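Local coordinates for extracellular solute-binding protein, family 1 (Bifidobacterium longum subsp. infantis, PDB 6FTH) that probably captures human milk oligosaccharides outside the cell and hands them to an ABC transporter for import, at residues P28-L33 with C56-E61; F156-W161 with K308-P313; P213-N218 with V328-S333; L359-K364 with S410-D415; N465-I470 with Q504-I509. One frame throughout, in Å; residues are numbered along the deposited sequence.

Interaction 1: residues P28-L33 with C56-E61; sequences PIVSVL and CDCKIE
Strands 29-33 and 59-61 run parallel, their short axes 33° apart, joined by a ladder in which Lys-59 N gives to Pro-28 O, Val-30 N to Lys-59 O, Glu-61 N to Val-30 O and Val-32 N to Glu-61 O. The outer two rungs measure 2.8 Å from Lys-59 N to Pro-28 O and 3.0 Å from Val-32 N to Glu-61 O. On one face Ile-29 lies alongside Lys-59. Ile-29 CG2, anti to the backbone N, meets the carboxylate end of Glu-61, 3.6 Å from Glu-61 CD, on an exposed surface. The other face is oily: Val-32 CG2 comes 3.7 Å from Ile-60 CG2, beta-branched residues suiting the strand, and Val-30 and Val-32 also pack on helix 350-360. Before the strand, Asp-57 takes positive phi in a Schellman motif that ends helix 47-56. Strand, helix and parallel strand together make a beta-alpha-beta unit, the building block of the lobes of periplasmic-type solute-binding proteins.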
# COMPACT_ATOMS: atom_id res chain seq x y z
N PRO A 28 10.21 0.60 -36.20
CA PRO A 28 9.12 -0.23 -35.69
C PRO A 28 8.19 0.58 -34.81
O PRO A 28 8.63 1.44 -34.03
CB PRO A 28 9.85 -1.31 -34.88
CG PRO A 28 11.18 -0.72 -34.55
CD PRO A 28 11.52 0.17 -35.70
N ILE A 29 6.90 0.31 -34.94
CA ILE A 29 5.87 0.97 -34.14
C ILE A 29 5.52 0.09 -32.96
O ILE A 29 5.39 -1.14 -33.08
CB ILE A 29 4.63 1.32 -34.98
CG1 ILE A 29 5.00 2.24 -36.13
CG2 ILE A 29 3.59 2.01 -34.10
CD1 ILE A 29 3.84 2.49 -37.10
N VAL A 30 5.40 0.71 -31.79
CA VAL A 30 5.03 0.04 -30.55
C VAL A 30 3.93 0.88 -29.94
O VAL A 30 4.15 2.05 -29.63
CB VAL A 30 6.21 -0.06 -29.57
CG1 VAL A 30 5.78 -0.74 -28.27
CG2 VAL A 30 7.39 -0.80 -30.21
N SER A 31 2.74 0.30 -29.78
CA SER A 31 1.68 0.98 -29.05
C SER A 31 1.87 0.74 -27.56
O SER A 31 2.21 -0.37 -27.14
CB SER A 31 0.30 0.49 -29.48
OG SER A 31 0.19 -0.93 -29.42
N VAL A 32 1.71 1.79 -26.77
CA VAL A 32 1.96 1.75 -25.33
C VAL A 32 0.77 2.36 -24.59
O VAL A 32 0.57 3.57 -24.63
CB VAL A 32 3.26 2.46 -24.94
CG1 VAL A 32 3.51 2.28 -23.45
CG2 VAL A 32 4.43 1.93 -25.73
N LEU A 33 0.01 1.52 -23.91
CA LEU A 33 -1.02 2.01 -23.01
C LEU A 33 -0.38 2.33 -21.67
O LEU A 33 0.35 1.50 -21.10
CB LEU A 33 -2.11 0.95 -22.81
CG LEU A 33 -3.11 1.24 -21.68
CD1 LEU A 33 -3.98 2.43 -22.01
CD2 LEU A 33 -3.98 -0.01 -21.42
N CYS A 56 15.08 4.32 -28.16
CA CYS A 56 14.55 3.04 -28.58
C CYS A 56 14.65 2.84 -30.09
O CYS A 56 14.54 1.71 -30.55
CB CYS A 56 13.09 2.96 -28.17
SG CYS A 56 12.63 1.31 -27.61
N ASP A 57 14.86 3.91 -30.86
CA ASP A 57 14.88 3.81 -32.32
C ASP A 57 13.57 3.21 -32.83
O ASP A 57 13.57 2.37 -33.73
CB ASP A 57 16.09 3.02 -32.80
CG ASP A 57 16.53 3.41 -34.20
OD1 ASP A 57 16.08 4.47 -34.70
OD2 ASP A 57 17.32 2.66 -34.80
N CYS A 58 12.46 3.61 -32.23
CA CYS A 58 11.15 3.12 -32.61
C CYS A 58 10.18 4.29 -32.57
O CYS A 58 10.52 5.39 -32.16
CB CYS A 58 10.68 1.98 -31.70
SG CYS A 58 10.22 2.51 -30.04
N LYS A 59 8.96 4.04 -33.04
CA LYS A 59 7.89 5.01 -32.92
C LYS A 59 6.95 4.52 -31.83
O LYS A 59 6.42 3.40 -31.93
CB LYS A 59 7.14 5.15 -34.24
CG LYS A 59 5.91 6.03 -34.16
CD LYS A 59 6.28 7.47 -33.84
CE LYS A 59 5.05 8.28 -33.47
NZ LYS A 59 3.82 7.73 -34.10
N ILE A 60 6.74 5.35 -30.81
CA ILE A 60 5.83 5.02 -29.71
C ILE A 60 4.50 5.71 -29.95
O ILE A 60 4.43 6.93 -30.10
CB ILE A 60 6.42 5.42 -28.35
CG1 ILE A 60 7.71 4.65 -28.08
CG2 ILE A 60 5.38 5.16 -27.25
CD1 ILE A 60 8.45 5.10 -26.84
N GLU A 61 3.44 4.92 -29.98
CA GLU A 61 2.08 5.44 -30.03
C GLU A 61 1.52 5.35 -28.61
O GLU A 61 1.04 4.30 -28.19
CB GLU A 61 1.26 4.64 -31.03
CG GLU A 61 1.79 4.79 -32.45
CD GLU A 61 0.83 4.27 -33.51
OE1 GLU A 61 -0.10 3.51 -33.16
OE2 GLU A 61 1.03 4.62 -34.69

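Interaction 2: residues F156-W161 with K308-P313; sequences FINKTW and KDQYIP
Asn-158 lays its side chain over one face of the Tyr-311 ring, CB being 3.6 Å from Tyr-311 CE2 and the amide plane turned 57° from the ring. With CG anti to the backbone N (chi1 -169°), the amide stands between the tyrosine and Gln-310. Its ND2 donates nearly straight to Gln-310 OE1 at 3.0 Å, an acceptor lying in the plane of the Asn-158 amide, and more weakly to Tyr-311 OH, which also bonds to the carbonyl of Thr-292. The two amide planes are 65° apart. Asn-158 OD1 turns back to accept from Trp-161 N at 2.8 Å, making Asn-158 the N-cap where strand 154-158 passes into helix 159-165; a short polar side chain suits such a place. A leucine here would probably leave Trp-161 N and Gln-310 OE1 each without this partner and fray the start of the helix. Strand 311-313 is antiparallel to strand 154-158 and forms an edge of a mixed four-stranded sheet, Ile-157 and Ile-312 exchanging both backbone bonds. Their side chains lie side by side, CG2 of Ile-157 being 3.9 Å from CG1 of Ile-312. On the opposite face from these isoleucines, Phe-156 CE1 meets Pro-313 CB at 4.0 Å. A water accepts from Trp-161 NE1 and donates to Gln-310 OE1, 2.7 Å from that oxygen.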
# COMPACT_ATOMS: atom_id res chain seq x y z
N PHE A 156 -0.11 7.77 14.76
CA PHE A 156 0.39 9.07 15.19
C PHE A 156 -0.30 9.53 16.47
O PHE A 156 -1.48 9.25 16.70
CB PHE A 156 0.16 10.11 14.10
CG PHE A 156 0.84 9.78 12.80
CD1 PHE A 156 2.21 9.59 12.76
CD2 PHE A 156 0.12 9.64 11.63
CE1 PHE A 156 2.85 9.28 11.56
CE2 PHE A 156 0.75 9.33 10.43
CZ PHE A 156 2.12 9.12 10.40
N ILE A 157 0.45 10.27 17.30
CA ILE A 157 -0.12 10.91 18.48
C ILE A 157 0.37 12.34 18.56
O ILE A 157 1.47 12.67 18.10
CB ILE A 157 0.18 10.12 19.76
CG1 ILE A 157 -0.68 10.58 20.94
CG2 ILE A 157 1.64 10.19 20.12
CD1 ILE A 157 -0.79 9.50 21.98
N ASN A 158 -0.47 13.21 19.14
CA ASN A 158 -0.13 14.61 19.36
C ASN A 158 0.76 14.68 20.59
O ASN A 158 0.28 14.64 21.73
CB ASN A 158 -1.37 15.49 19.49
CG ASN A 158 -1.00 16.94 19.45
OD1 ASN A 158 -0.02 17.33 20.10
ND2 ASN A 158 -1.69 17.71 18.64
N LYS A 159 2.08 14.71 20.35
CA LYS A 159 3.07 14.80 21.40
C LYS A 159 3.01 16.15 22.13
O LYS A 159 3.31 16.21 23.33
CB LYS A 159 4.46 14.55 20.80
CG LYS A 159 5.60 14.46 21.82
CD LYS A 159 5.39 13.38 22.87
CE LYS A 159 6.67 12.96 23.57
NZ LYS A 159 7.39 14.15 24.16
N THR A 160 2.67 17.23 21.42
CA THR A 160 2.50 18.51 22.09
C THR A 160 1.43 18.41 23.17
O THR A 160 1.59 18.92 24.28
CB THR A 160 2.12 19.58 21.07
OG1 THR A 160 3.21 19.75 20.15
CG2 THR A 160 1.81 20.92 21.74
N TRP A 161 0.34 17.71 22.87
CA TRP A 161 -0.71 17.50 23.86
C TRP A 161 -0.22 16.64 25.02
O TRP A 161 -0.50 16.94 26.19
CB TRP A 161 -1.92 16.85 23.21
CG TRP A 161 -2.72 17.68 22.26
CD1 TRP A 161 -2.46 18.97 21.83
CD2 TRP A 161 -3.95 17.30 21.64
NE1 TRP A 161 -3.44 19.38 20.98
CE2 TRP A 161 -4.37 18.39 20.84
CE3 TRP A 161 -4.72 16.15 21.68
CZ2 TRP A 161 -5.54 18.35 20.09
CZ3 TRP A 161 -5.89 16.10 20.93
CH2 TRP A 161 -6.29 17.19 20.14
N LYS A 308 2.01 19.36 11.54
CA LYS A 308 2.76 18.11 11.68
C LYS A 308 3.78 18.14 12.80
O LYS A 308 4.12 17.08 13.35
CB LYS A 308 3.46 17.75 10.36
CG LYS A 308 4.51 18.71 9.90
CD LYS A 308 4.94 18.33 8.47
CE LYS A 308 6.03 19.26 7.93
NZ LYS A 308 6.43 18.87 6.52
N ASP A 309 4.34 19.31 13.15
CA ASP A 309 5.39 19.25 14.16
C ASP A 309 4.84 18.94 15.56
O ASP A 309 5.63 18.72 16.47
CB ASP A 309 6.29 20.49 14.19
CG ASP A 309 7.09 20.70 12.88
OD1 ASP A 309 7.60 19.72 12.28
OD2 ASP A 309 7.22 21.87 12.47
N GLN A 310 3.51 18.87 15.73
CA GLN A 310 2.94 18.43 17.00
C GLN A 310 2.84 16.91 17.11
O GLN A 310 2.54 16.41 18.19
CB GLN A 310 1.52 18.99 17.21
CG GLN A 310 1.43 20.52 17.13
CD GLN A 310 0.06 21.07 17.50
OE1 GLN A 310 -0.68 20.50 18.31
NE2 GLN A 310 -0.30 22.21 16.90
N TYR A 311 3.10 16.18 16.02
CA TYR A 311 2.75 14.76 15.96
C TYR A 311 3.98 13.89 15.77
O TYR A 311 4.90 14.25 15.02
CB TYR A 311 1.74 14.48 14.83
CG TYR A 311 0.38 15.06 15.12
CD1 TYR A 311 0.09 16.38 14.82
CD2 TYR A 311 -0.60 14.29 15.71
CE1 TYR A 311 -1.16 16.91 15.08
CE2 TYR A 311 -1.86 14.80 15.97
CZ TYR A 311 -2.13 16.13 15.67
OH TYR A 311 -3.38 16.67 15.95
N ILE A 312 3.96 12.74 16.43
CA ILE A 312 5.01 11.73 16.26
C ILE A 312 4.38 10.38 15.96
O ILE A 312 3.23 10.10 16.36
CB ILE A 312 5.92 11.62 17.49
CG1 ILE A 312 5.14 11.09 18.70
CG2 ILE A 312 6.54 13.00 17.79
CD1 ILE A 312 5.99 10.82 19.94
N PRO A 313 5.11 9.49 15.28
CA PRO A 313 4.67 8.10 15.15
C PRO A 313 5.07 7.39 16.42
O PRO A 313 6.19 7.56 16.92
CB PRO A 313 5.50 7.58 13.97
CG PRO A 313 6.45 8.74 13.56
CD PRO A 313 6.45 9.69 14.70
O HOH W 1 -2.50 21.83 19.82

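Interaction 3: residues P213-N218 with V328-S333; sequences PMLLLN and VWDGSS
Asn-218 fills the tight part of this contact, where a short 3-10 turn meets an irregular loop in the buried interior of the protein. Its CG is anti to the carbonyl carbon (chi1 -70°), and its side chain crosses that of Trp-329 at about a right angle. ND2 lies 3.8 Å from Trp-329 CE3, beside the rim of the indole, the amide and ring planes being 45° apart. The same ND2 donates to Leu-215 O at 2.9 Å, an oxygen that also takes Asn-218 N, and bonds outside to Thr-224. Asn-218 CB lies 3.3 Å from Val-328 O, while Val-328 N returns a straight bond to Asn-218 O. An alanine here would probably leave Leu-215 O with one donor fewer and open a gap beside the indole. The contact thins at Asp-330, whose nearest touch on Leu-215 is 3.8 Å, from Asp-330 OD2 to Leu-215 CD2. Beyond it the partly exposed Gly-331 and Ser-333 do not reach the turn. The buried Asp-330 carboxylate also bonds to Thr-151, Thr-224 and Phe-226 N, and it forms an Asx turn, its OD1 accepting from Ser-332 N and, through the syn lone pair, from Ser-332 OG at 2.7 Å.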
# COMPACT_ATOMS: atom_id res chain seq x y z
N PRO A 213 -8.65 0.98 11.21
CA PRO A 213 -8.66 0.81 12.67
C PRO A 213 -8.15 -0.56 13.08
O PRO A 213 -7.67 -0.72 14.21
CB PRO A 213 -10.14 1.00 13.06
CG PRO A 213 -10.93 0.83 11.77
CD PRO A 213 -9.98 1.29 10.67
N MET A 214 -8.24 -1.55 12.19
CA MET A 214 -7.79 -2.89 12.58
C MET A 214 -6.28 -3.01 12.61
O MET A 214 -5.76 -4.09 12.88
CB MET A 214 -8.42 -3.96 11.69
CG MET A 214 -9.92 -4.03 11.82
SD MET A 214 -10.38 -4.10 13.55
CE MET A 214 -12.17 -3.87 13.50
N LEU A 215 -5.56 -1.93 12.38
CA LEU A 215 -4.15 -1.94 12.72
C LEU A 215 -3.92 -2.24 14.20
O LEU A 215 -2.80 -2.63 14.56
CB LEU A 215 -3.53 -0.61 12.32
CG LEU A 215 -3.32 -0.40 10.83
CD1 LEU A 215 -3.05 1.07 10.56
CD2 LEU A 215 -2.16 -1.26 10.30
N LEU A 216 -4.93 -2.09 15.06
CA LEU A 216 -4.79 -2.50 16.46
C LEU A 216 -4.65 -4.02 16.62
O LEU A 216 -4.30 -4.48 17.71
CB LEU A 216 -5.94 -1.97 17.33
CG LEU A 216 -5.86 -0.48 17.67
CD1 LEU A 216 -6.90 -0.17 18.73
CD2 LEU A 216 -4.50 -0.05 18.16
N LEU A 217 -4.88 -4.80 15.56
CA LEU A 217 -4.56 -6.23 15.66
C LEU A 217 -3.09 -6.44 15.99
O LEU A 217 -2.74 -7.42 16.66
CB LEU A 217 -4.88 -6.95 14.35
CG LEU A 217 -6.36 -7.23 14.10
CD1 LEU A 217 -6.65 -7.54 12.64
CD2 LEU A 217 -6.81 -8.40 14.99
N ASN A 218 -2.22 -5.52 15.57
CA ASN A 218 -0.80 -5.66 15.89
C ASN A 218 -0.56 -5.63 17.40
O ASN A 218 0.39 -6.26 17.90
CB ASN A 218 -0.01 -4.56 15.18
CG ASN A 218 0.02 -4.76 13.67
OD1 ASN A 218 0.65 -5.70 13.14
ND2 ASN A 218 -0.67 -3.88 12.95
N VAL A 328 3.63 -6.50 17.85
CA VAL A 328 4.21 -6.38 16.51
C VAL A 328 3.72 -5.09 15.88
O VAL A 328 3.00 -4.32 16.51
CB VAL A 328 3.89 -7.61 15.64
CG1 VAL A 328 4.53 -8.85 16.28
CG2 VAL A 328 2.36 -7.81 15.43
N TRP A 329 4.14 -4.83 14.64
CA TRP A 329 3.57 -3.77 13.84
C TRP A 329 3.45 -4.29 12.41
O TRP A 329 4.06 -5.30 12.05
CB TRP A 329 4.34 -2.43 13.96
CG TRP A 329 3.66 -1.34 13.21
CD1 TRP A 329 4.12 -0.68 12.10
CD2 TRP A 329 2.36 -0.79 13.49
NE1 TRP A 329 3.19 0.22 11.66
CE2 TRP A 329 2.10 0.18 12.51
CE3 TRP A 329 1.39 -1.05 14.46
CZ2 TRP A 329 0.92 0.89 12.47
CZ3 TRP A 329 0.21 -0.34 14.42
CH2 TRP A 329 -0.01 0.61 13.44
N ASP A 330 2.63 -3.61 11.61
CA ASP A 330 2.34 -4.01 10.24
C ASP A 330 3.63 -4.31 9.48
O ASP A 330 4.58 -3.53 9.52
CB ASP A 330 1.56 -2.86 9.57
CG ASP A 330 1.10 -3.18 8.18
OD1 ASP A 330 1.92 -3.05 7.23
OD2 ASP A 330 -0.10 -3.55 8.04
N GLY A 331 3.61 -5.41 8.74
CA GLY A 331 4.80 -5.90 8.08
C GLY A 331 4.90 -5.57 6.61
O GLY A 331 5.72 -6.17 5.90
N SER A 332 4.07 -4.66 6.11
CA SER A 332 4.08 -4.36 4.69
C SER A 332 5.35 -3.62 4.28
O SER A 332 6.16 -3.15 5.09
CB SER A 332 2.91 -3.43 4.34
OG SER A 332 1.64 -3.91 4.73
N SER A 333 5.47 -3.50 2.96
CA SER A 333 6.50 -2.74 2.28
C SER A 333 5.84 -1.85 1.25
O SER A 333 4.99 -2.31 0.49
CB SER A 333 7.48 -3.68 1.57
OG SER A 333 8.27 -2.97 0.62

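Interaction 4: residues L359-K364 with S410-D415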
# COMPACT_ATOMS: atom_id res chain seq x y z
N LEU A 359 15.14 -0.13 -21.42
CA LEU A 359 15.48 1.28 -21.22
C LEU A 359 14.68 1.90 -20.08
O LEU A 359 15.23 2.68 -19.28
CB LEU A 359 15.27 2.05 -22.52
CG LEU A 359 16.23 1.68 -23.66
CD1 LEU A 359 15.84 2.40 -24.93
CD2 LEU A 359 17.67 2.02 -23.27
N LEU A 360 13.38 1.56 -19.96
CA LEU A 360 12.59 2.03 -18.83
C LEU A 360 13.25 1.70 -17.50
O LEU A 360 13.22 2.52 -16.58
CB LEU A 360 11.17 1.44 -18.85
CG LEU A 360 10.23 2.05 -19.90
CD1 LEU A 360 9.01 1.16 -20.06
CD2 LEU A 360 9.80 3.46 -19.56
N TYR A 361 13.86 0.51 -17.42
CA TYR A 361 14.48 0.00 -16.20
C TYR A 361 15.95 0.39 -16.07
O TYR A 361 16.61 0.00 -15.09
CB TYR A 361 14.25 -1.52 -16.10
CG TYR A 361 12.81 -1.80 -15.66
CD1 TYR A 361 11.74 -1.66 -16.54
CD2 TYR A 361 12.52 -2.13 -14.35
CE1 TYR A 361 10.43 -1.86 -16.14
CE2 TYR A 361 11.20 -2.33 -13.93
CZ TYR A 361 10.17 -2.20 -14.83
OH TYR A 361 8.86 -2.38 -14.43
N SER A 362 16.47 1.19 -17.00
CA SER A 362 17.78 1.76 -16.79
C SER A 362 17.68 2.89 -15.77
O SER A 362 16.62 3.49 -15.58
CB SER A 362 18.34 2.33 -18.10
OG SER A 362 17.69 3.52 -18.49
N GLU A 363 18.82 3.23 -15.16
CA GLU A 363 18.82 4.31 -14.18
C GLU A 363 18.38 5.62 -14.82
O GLU A 363 17.56 6.35 -14.23
CB GLU A 363 20.21 4.42 -13.55
CG GLU A 363 20.34 5.47 -12.46
CD GLU A 363 21.71 5.49 -11.82
OE1 GLU A 363 22.27 4.37 -11.69
OE2 GLU A 363 22.22 6.58 -11.46
N LYS A 364 18.87 5.90 -16.04
CA LYS A 364 18.50 7.10 -16.79
C LYS A 364 16.99 7.31 -16.83
O LYS A 364 16.50 8.41 -16.53
CB LYS A 364 19.06 6.96 -18.21
CG LYS A 364 18.77 8.11 -19.15
CD LYS A 364 19.32 7.86 -20.58
CE LYS A 364 20.84 7.82 -20.64
NZ LYS A 364 21.33 7.70 -22.05
N SER A 410 7.25 2.69 -14.18
CA SER A 410 7.65 1.36 -14.64
C SER A 410 9.18 1.35 -14.67
O SER A 410 9.79 1.60 -15.71
CB SER A 410 7.09 1.08 -16.01
OG SER A 410 5.68 1.20 -15.97
N GLY A 411 9.78 1.03 -13.54
CA GLY A 411 11.23 1.09 -13.43
C GLY A 411 11.65 0.71 -12.02
O GLY A 411 10.85 0.19 -11.25
N TRP A 412 12.92 0.98 -11.70
CA TRP A 412 13.42 0.66 -10.38
C TRP A 412 14.50 1.65 -9.97
O TRP A 412 15.29 2.09 -10.81
CB TRP A 412 13.94 -0.78 -10.25
CG TRP A 412 15.22 -1.11 -10.97
CD1 TRP A 412 15.46 -1.07 -12.32
CD2 TRP A 412 16.44 -1.58 -10.36
NE1 TRP A 412 16.76 -1.45 -12.58
CE2 TRP A 412 17.37 -1.77 -11.40
CE3 TRP A 412 16.82 -1.85 -9.04
CZ2 TRP A 412 18.65 -2.25 -11.16
CZ3 TRP A 412 18.10 -2.30 -8.80
CH2 TRP A 412 19.00 -2.50 -9.86
N ILE A 413 14.51 1.98 -8.69
CA ILE A 413 15.54 2.84 -8.09
C ILE A 413 16.52 1.94 -7.36
O ILE A 413 16.18 1.39 -6.29
CB ILE A 413 14.94 3.89 -7.14
CG1 ILE A 413 13.83 4.73 -7.80
CG2 ILE A 413 16.05 4.80 -6.61
CD1 ILE A 413 14.23 5.51 -9.03
N PRO A 414 17.73 1.72 -7.89
CA PRO A 414 18.70 0.84 -7.21
C PRO A 414 19.16 1.44 -5.89
O PRO A 414 19.20 2.66 -5.71
CB PRO A 414 19.87 0.77 -8.20
CG PRO A 414 19.29 1.16 -9.55
CD PRO A 414 18.24 2.19 -9.19
N ASP A 415 19.56 0.56 -4.96
CA ASP A 415 20.03 1.03 -3.65
C ASP A 415 21.30 1.90 -3.75
O ASP A 415 21.54 2.74 -2.86
CB ASP A 415 20.32 -0.16 -2.75
CG ASP A 415 19.08 -0.83 -2.21
OD1 ASP A 415 17.92 -0.46 -2.57
OD2 ASP A 415 19.25 -1.79 -1.41
O HOH W 2 17.30 1.72 -12.71
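Leu-360 sets its CB 3.4 Å from Ser-410 O at the end of helix 350-360, where a sharp break between two consecutive helices packs on the irregular chain 410-415. Leucine suits this buried place, for it faces helix 47-56 as well. Tyr-361 then leaves helical geometry and lays its ring on the loop. With CG anti to the carbonyl carbon (chi1 -76°), the ring is directed to Gly-411, whose CA lies over one face in a CH-pi contact, 3.6 Å from the ring centroid of Tyr-361 and 17° off the normal. A glycine suits the spot, since a CB would probably crowd Leu-360 O. Ser-410 O lies over a face of the same ring, and the phenol OH bonds to the carbonyl of Pro-141. At the ring edge, Tyr-361 CD2 meets Trp-412 CD1 at 3.7 Å. The carbonyl of Tyr-361 has two donors here: Trp-412 NE1 gives Tyr-361 O a weak, bent bond of 2.9 Å, and a water over one face of the indole donates both to Tyr-361 O and, at 2.8 Å, to Trp-412 O. Next in sequence, Ser-362 is the N-cap of helix 363-371, and it ties the two helices at the bend, its OG also donating to Leu-359 O at 2.7 Å, on a lone pair in the carbonyl plane.

Interaction 5: residues N465-I470 with Q504-I509; sequences NNNAQI and QENVKI
Asn-466 ND2 spends both hydrogens across the helix pair, donating to Asn-506 OD1 at 2.9 Å and to Glu-505 OE1 at 3.0 Å. Both acceptors lie close to the Asn-466 amide plane, which fixes the rotation of that amide, yet ND2 stands above the planes of both acceptor groups, 36° out for Asn-506. The Glu-505 chain, extended beyond CG, crosses the asparagine at about a right angle. A water donates to Asn-466 OD1 and to Glu-505 OE1, closing a small ring at the more exposed end. On the inner side Asn-467 OD1 is 2.8 Å from Asn-506 ND2, their amide planes nearly perpendicular at 83°. Short amides suit this spacing, bridging segment axes whose closest approach is 10.5 Å. Further in, Ile-470 CD1 reaches tip to tip toward Asn-506 ND2, 4.1 Å away, and packs also on Leu-246 and Leu-501. The contact is a polar crossing between segments of helices 457-484 and 503-518 whose directions differ by 135°, two of the three consecutive helices that end the chain, with helix 487-500 between them.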
# COMPACT_ATOMS: atom_id res chain seq x y z
N ASN A 465 -14.71 -15.16 -4.84
CA ASN A 465 -16.13 -15.45 -4.73
C ASN A 465 -16.54 -15.58 -3.27
O ASN A 465 -17.53 -14.97 -2.83
CB ASN A 465 -16.50 -16.71 -5.51
CG ASN A 465 -17.96 -16.70 -6.02
OD1 ASN A 465 -18.24 -16.24 -7.14
ND2 ASN A 465 -18.88 -17.19 -5.20
N ASN A 466 -15.80 -16.38 -2.49
CA ASN A 466 -16.13 -16.53 -1.09
C ASN A 466 -15.94 -15.20 -0.35
O ASN A 466 -16.79 -14.83 0.49
CB ASN A 466 -15.23 -17.59 -0.45
CG ASN A 466 -15.56 -19.01 -0.89
OD1 ASN A 466 -16.60 -19.29 -1.51
ND2 ASN A 466 -14.67 -19.94 -0.56
N ASN A 467 -14.85 -14.49 -0.62
CA ASN A 467 -14.59 -13.22 0.06
C ASN A 467 -15.71 -12.22 -0.20
O ASN A 467 -16.00 -11.39 0.67
CB ASN A 467 -13.28 -12.57 -0.40
CG ASN A 467 -12.04 -13.27 0.16
OD1 ASN A 467 -12.11 -14.03 1.13
ND2 ASN A 467 -10.90 -12.98 -0.45
N ALA A 468 -16.33 -12.27 -1.37
CA ALA A 468 -17.38 -11.29 -1.65
C ALA A 468 -18.53 -11.45 -0.67
O ALA A 468 -19.13 -10.46 -0.23
CB ALA A 468 -17.88 -11.43 -3.09
N GLN A 469 -18.87 -12.68 -0.30
CA GLN A 469 -19.94 -12.90 0.65
C GLN A 469 -19.47 -12.69 2.08
O GLN A 469 -20.17 -12.07 2.90
CB GLN A 469 -20.51 -14.32 0.49
CG GLN A 469 -20.92 -14.66 -0.95
CD GLN A 469 -21.95 -13.68 -1.49
OE1 GLN A 469 -22.78 -13.16 -0.74
NE2 GLN A 469 -21.85 -13.37 -2.76
N ILE A 470 -18.26 -13.18 2.39
CA ILE A 470 -17.70 -13.01 3.73
C ILE A 470 -17.61 -11.53 4.08
O ILE A 470 -17.95 -11.12 5.20
CB ILE A 470 -16.32 -13.69 3.78
CG1 ILE A 470 -16.45 -15.22 3.75
CG2 ILE A 470 -15.53 -13.25 5.02
CD1 ILE A 470 -15.17 -15.91 3.38
N GLN A 504 -13.18 -21.32 5.89
CA GLN A 504 -12.16 -22.35 6.16
C GLN A 504 -11.57 -22.91 4.87
O GLN A 504 -10.40 -23.33 4.87
CB GLN A 504 -12.71 -23.46 7.04
CG GLN A 504 -13.20 -23.00 8.37
CD GLN A 504 -12.17 -22.18 9.08
OE1 GLN A 504 -11.00 -22.53 9.12
NE2 GLN A 504 -12.60 -21.04 9.61
N GLU A 505 -12.34 -22.92 3.77
CA GLU A 505 -11.77 -23.23 2.47
C GLU A 505 -10.72 -22.20 2.10
O GLU A 505 -9.63 -22.53 1.60
CB GLU A 505 -12.88 -23.27 1.41
CG GLU A 505 -12.37 -23.55 -0.00
CD GLU A 505 -13.48 -23.61 -1.05
OE1 GLU A 505 -14.51 -22.90 -0.87
OE2 GLU A 505 -13.32 -24.37 -2.04
N ASN A 506 -11.03 -20.92 2.33
CA ASN A 506 -10.08 -19.86 2.01
C ASN A 506 -8.80 -19.99 2.85
O ASN A 506 -7.70 -19.80 2.34
CB ASN A 506 -10.73 -18.49 2.25
CG ASN A 506 -11.66 -18.08 1.13
OD1 ASN A 506 -12.08 -18.88 0.32
ND2 ASN A 506 -11.95 -16.78 1.06
N VAL A 507 -8.94 -20.31 4.15
CA VAL A 507 -7.75 -20.52 4.98
C VAL A 507 -6.87 -21.62 4.38
O VAL A 507 -5.65 -21.46 4.25
CB VAL A 507 -8.15 -20.84 6.43
CG1 VAL A 507 -6.93 -21.26 7.20
CG2 VAL A 507 -8.82 -19.64 7.08
N LYS A 508 -7.48 -22.74 4.01
CA LYS A 508 -6.71 -23.85 3.47
C LYS A 508 -6.06 -23.50 2.14
O LYS A 508 -4.92 -23.92 1.87
CB LYS A 508 -7.63 -25.07 3.37
CG LYS A 508 -6.96 -26.35 2.91
CD LYS A 508 -7.70 -27.65 3.38
CE LYS A 508 -9.13 -27.62 2.98
NZ LYS A 508 -9.75 -28.93 3.23
N ILE A 509 -6.75 -22.73 1.27
CA ILE A 509 -6.17 -22.28 0.01
C ILE A 509 -4.94 -21.41 0.27
O ILE A 509 -3.88 -21.61 -0.34
CB ILE A 509 -7.23 -21.53 -0.83
CG1 ILE A 509 -8.23 -22.55 -1.39
CG2 ILE A 509 -6.57 -20.73 -1.94
CD1 ILE A 509 -9.46 -21.91 -2.06
O HOH W 3 -16.45 -22.00 -2.83

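Interactions 1 and 4 form one neighbourhood, with centres 19 Å apart, and touch where Leu-359 CD1 packs 3.8 Å from Cys-56 N; helix 350-360, which covers the sheet of interaction 1, ends in interaction 4. Interactions 2 and 3 lie in the other half of the chain, centres 20 Å apart and nearest atoms about 7 Å apart, with alternating segments. Strand 292-297 links them, pairing with strand 154-158 and offering Phe-296 to Leu-215 and Trp-329. Interaction 5 has its centre 22 Å from that of interaction 3; helix 457-484 connects them by packing on Met-214. Interactions 1 and 2, 50 Å between centres, fall on opposite sides of the chain's centre, consistent with a two-lobed binding protein whose sugar would lie between lobes.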